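Side-chain contact in archaeosine synthase (PDB 5K0P), which converts the nitrile of preQ0-modified tRNA to the formamidine of archaeosine, using free ammonium as the nitrogen donor: residues A[67-70]-A[71-75]. Sequence-based numbering, arbitrary orientation.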
ATOM      1  N   VAL A  67      26.617 -16.281   1.839  1.00 26.56           N
ATOM      2  CA  VAL A  67      27.550 -17.135   1.101  1.00 29.14           C
ATOM      3  C   VAL A  67      27.519 -18.596   1.619  1.00 26.15           C
ATOM      4  O   VAL A  67      27.477 -19.536   0.849  1.00 27.14           O
ATOM      5  CB  VAL A  67      28.959 -16.552   1.109  1.00 31.29           C
ATOM      6  CG1 VAL A  67      29.876 -17.476   0.404  1.00 37.02           C
ATOM      7  CG2 VAL A  67      28.959 -15.189   0.447  1.00 31.55           C
ATOM      8  N   ASP A  68      27.451 -18.761   2.926  1.00 27.60           N
ATOM      9  CA  ASP A  68      27.387 -20.088   3.525  1.00 27.06           C
ATOM     10  C   ASP A  68      26.109 -20.830   3.096  1.00 25.69           C
ATOM     11  O   ASP A  68      26.158 -22.002   2.754  1.00 25.70           O
ATOM     12  CB  ASP A  68      27.470 -20.002   5.050  1.00 27.37           C
ATOM     13  CG  ASP A  68      27.667 -21.327   5.669  1.00 29.68           C
ATOM     14  OD1 ASP A  68      28.714 -21.942   5.420  1.00 34.08           O
ATOM     15  OD2 ASP A  68      26.769 -21.774   6.349  1.00 28.18           O
ATOM     16  N   LEU A  69      24.985 -20.130   3.109  1.00 24.88           N
ATOM     17  CA  LEU A  69      23.710 -20.713   2.745  1.00 24.44           C
ATOM     18  C   LEU A  69      23.729 -21.060   1.237  1.00 23.71           C
ATOM     19  O   LEU A  69      23.219 -22.080   0.859  1.00 25.66           O
ATOM     20  CB  LEU A  69      22.536 -19.758   3.127  1.00 21.41           C
ATOM     21  CG  LEU A  69      21.088 -20.248   2.813  1.00 23.64           C
ATOM     22  CD1 LEU A  69      20.822 -21.593   3.479  1.00 28.22           C
ATOM     23  CD2 LEU A  69      20.012 -19.246   3.277  1.00 22.42           C
ATOM     24  N   LEU A  70      24.324 -20.234   0.397  1.00 23.43           N
ATOM     25  CA  LEU A  70      24.536 -20.588  -1.048  1.00 26.56           C
ATOM     26  C   LEU A  70      25.242 -21.876  -1.245  1.00 28.15           C
ATOM     27  O   LEU A  70      24.827 -22.739  -2.099  1.00 26.89           O
ATOM     28  CB  LEU A  70      25.292 -19.479  -1.752  1.00 28.88           C
ATOM     29  CG  LEU A  70      25.426 -19.716  -3.252  1.00 32.60           C
ATOM     30  CD1 LEU A  70      24.882 -18.582  -4.077  1.00 34.41           C
ATOM     31  CD2 LEU A  70      26.872 -19.892  -3.594  1.00 38.74           C
ATOM     32  N   GLU A  71      26.298 -22.033  -0.419  1.00 30.27           N
ATOM     33  CA  GLU A  71      27.122 -23.224  -0.467  1.00 33.23           C
ATOM     34  C   GLU A  71      26.314 -24.397   0.033  1.00 28.76           C
ATOM     35  O   GLU A  71      26.434 -25.456  -0.595  1.00 38.68           O
ATOM     36  CB  GLU A  71      28.477 -23.082   0.228  1.00 35.47           C
ATOM     37  CG  GLU A  71      29.505 -22.274  -0.584  1.00 42.15           C
ATOM     38  CD  GLU A  71      29.736 -22.788  -2.072  1.00 51.68           C
ATOM     39  OE1 GLU A  71      29.870 -24.017  -2.407  1.00 50.18           O
ATOM     40  OE2 GLU A  71      29.787 -21.920  -2.963  1.00 59.67           O
ATOM     41  N   LYS A  72      25.451 -24.217   1.054  1.00 25.61           N
ATOM     42  CA  LYS A  72      24.578 -25.295   1.469  1.00 29.04           C
ATOM     43  C   LYS A  72      23.628 -25.776   0.399  1.00 28.24           C
ATOM     44  O   LYS A  72      23.433 -27.016   0.211  1.00 25.69           O
ATOM     45  CB  LYS A  72      23.760 -24.904   2.675  1.00 28.20           C
ATOM     46  CG  LYS A  72      24.579 -25.070   3.918  1.00 34.18           C
ATOM     47  CD  LYS A  72      24.088 -24.171   5.006  1.00 37.18           C
ATOM     48  CE  LYS A  72      24.957 -24.314   6.236  1.00 39.60           C
ATOM     49  NZ  LYS A  72      24.181 -25.126   7.147  1.00 41.56           N
ATOM     50  N   VAL A  73      23.027 -24.808  -0.303  1.00 27.08           N
ATOM     51  CA  VAL A  73      22.049 -25.131  -1.335  1.00 27.66           C
ATOM     52  C   VAL A  73      22.750 -25.766  -2.543  1.00 29.31           C
ATOM     53  O   VAL A  73      22.241 -26.716  -3.101  1.00 30.74           O
ATOM     54  CB  VAL A  73      21.220 -23.912  -1.777  1.00 25.33           C
ATOM     55  CG1 VAL A  73      20.270 -24.294  -2.937  1.00 26.92           C
ATOM     56  CG2 VAL A  73      20.445 -23.366  -0.598  1.00 24.65           C
ATOM     57  N   LYS A  74      23.911 -25.282  -2.912  1.00 29.20           N
ATOM     58  CA  LYS A  74      24.589 -25.877  -4.038  1.00 32.95           C
ATOM     59  C   LYS A  74      24.969 -27.295  -3.721  1.00 36.83           C
ATOM     60  O   LYS A  74      24.898 -28.171  -4.607  1.00 37.28           O
ATOM     61  CB  LYS A  74      25.860 -25.142  -4.393  1.00 36.37           C
ATOM     62  CG  LYS A  74      25.634 -23.927  -5.250  1.00 39.22           C
ATOM     63  CD  LYS A  74      26.869 -23.073  -5.334  1.00 43.92           C
ATOM     64  CE  LYS A  74      28.036 -23.733  -6.080  1.00 44.68           C
ATOM     65  NZ  LYS A  74      27.668 -23.676  -7.516  1.00 43.25           N
ATOM     66  N   ALA A  75      25.385 -27.542  -2.481  1.00 35.32           N
ATOM     67  CA  ALA A  75      25.782 -28.883  -2.120  1.00 36.68           C
ATOM     68  C   ALA A  75      24.605 -29.866  -2.096  1.00 35.20           C
ATOM     69  O   ALA A  75      24.771 -31.011  -2.533  1.00 36.32           O
ATOM     70  CB  ALA A  75      26.563 -28.920  -0.793  1.00 40.64           C
TER
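Lys72 reaches back along its own helix to Asp68, one turn earlier. Starting at the root, its CB lies 3.4 Å from Leu69 O. CG is anti to the carbonyl carbon (chi1 -81°), which starts the chain back over the previous turn, and CG and then CD pass beside Asp68 O, the carbonyl that also accepts the Lys72 N hydrogen bond at 2.9 Å. CE comes next, and it is this methylene that meets the acid, with Asp68 OD2 only 3.1 Å away. The chain then bends at chi4 (-103°), and NZ ends 4.3 Å from Asp68 OD2: the opposite charges are close, but too far apart for a salt bridge. NZ instead makes a weak hydrogen bond to Ser54 OG, while Asp68 OD2 is hydrogen-bonded to Tyr55 OH and forms a long, weak ion pair with Arg58 NH1. With a methionine in place of Lys72, the Asp68 carboxylate would probably lose a nearby positive charge and Ser54 OG its weak hydrogen bond to NZ.

Round the helix, Leu70 and Lys74 run alongside each other in the same direction, Leu70 CD2 packing 3.6 Å from Lys74 CD. The same methyl also meets Glu71 OE2, where the glutamate chain folds at chi2. Lys74 NZ is hydrogen-bonded to Ser101 OG, on strand 93-102.

All of this sits midway along helix 62-77, its turns tied by successive i to i+4 bonds such as Val73 N to Leu69 O at 3.0 Å. Leu69, Lys72 and Val73 press against Met51 of helix 45-53, whereas the four-stranded antiparallel sheet of this T-fold subunit takes Leu69 and Leu70 on Val84, Val73 on Val82, and Val67 and Leu70 on Ala99.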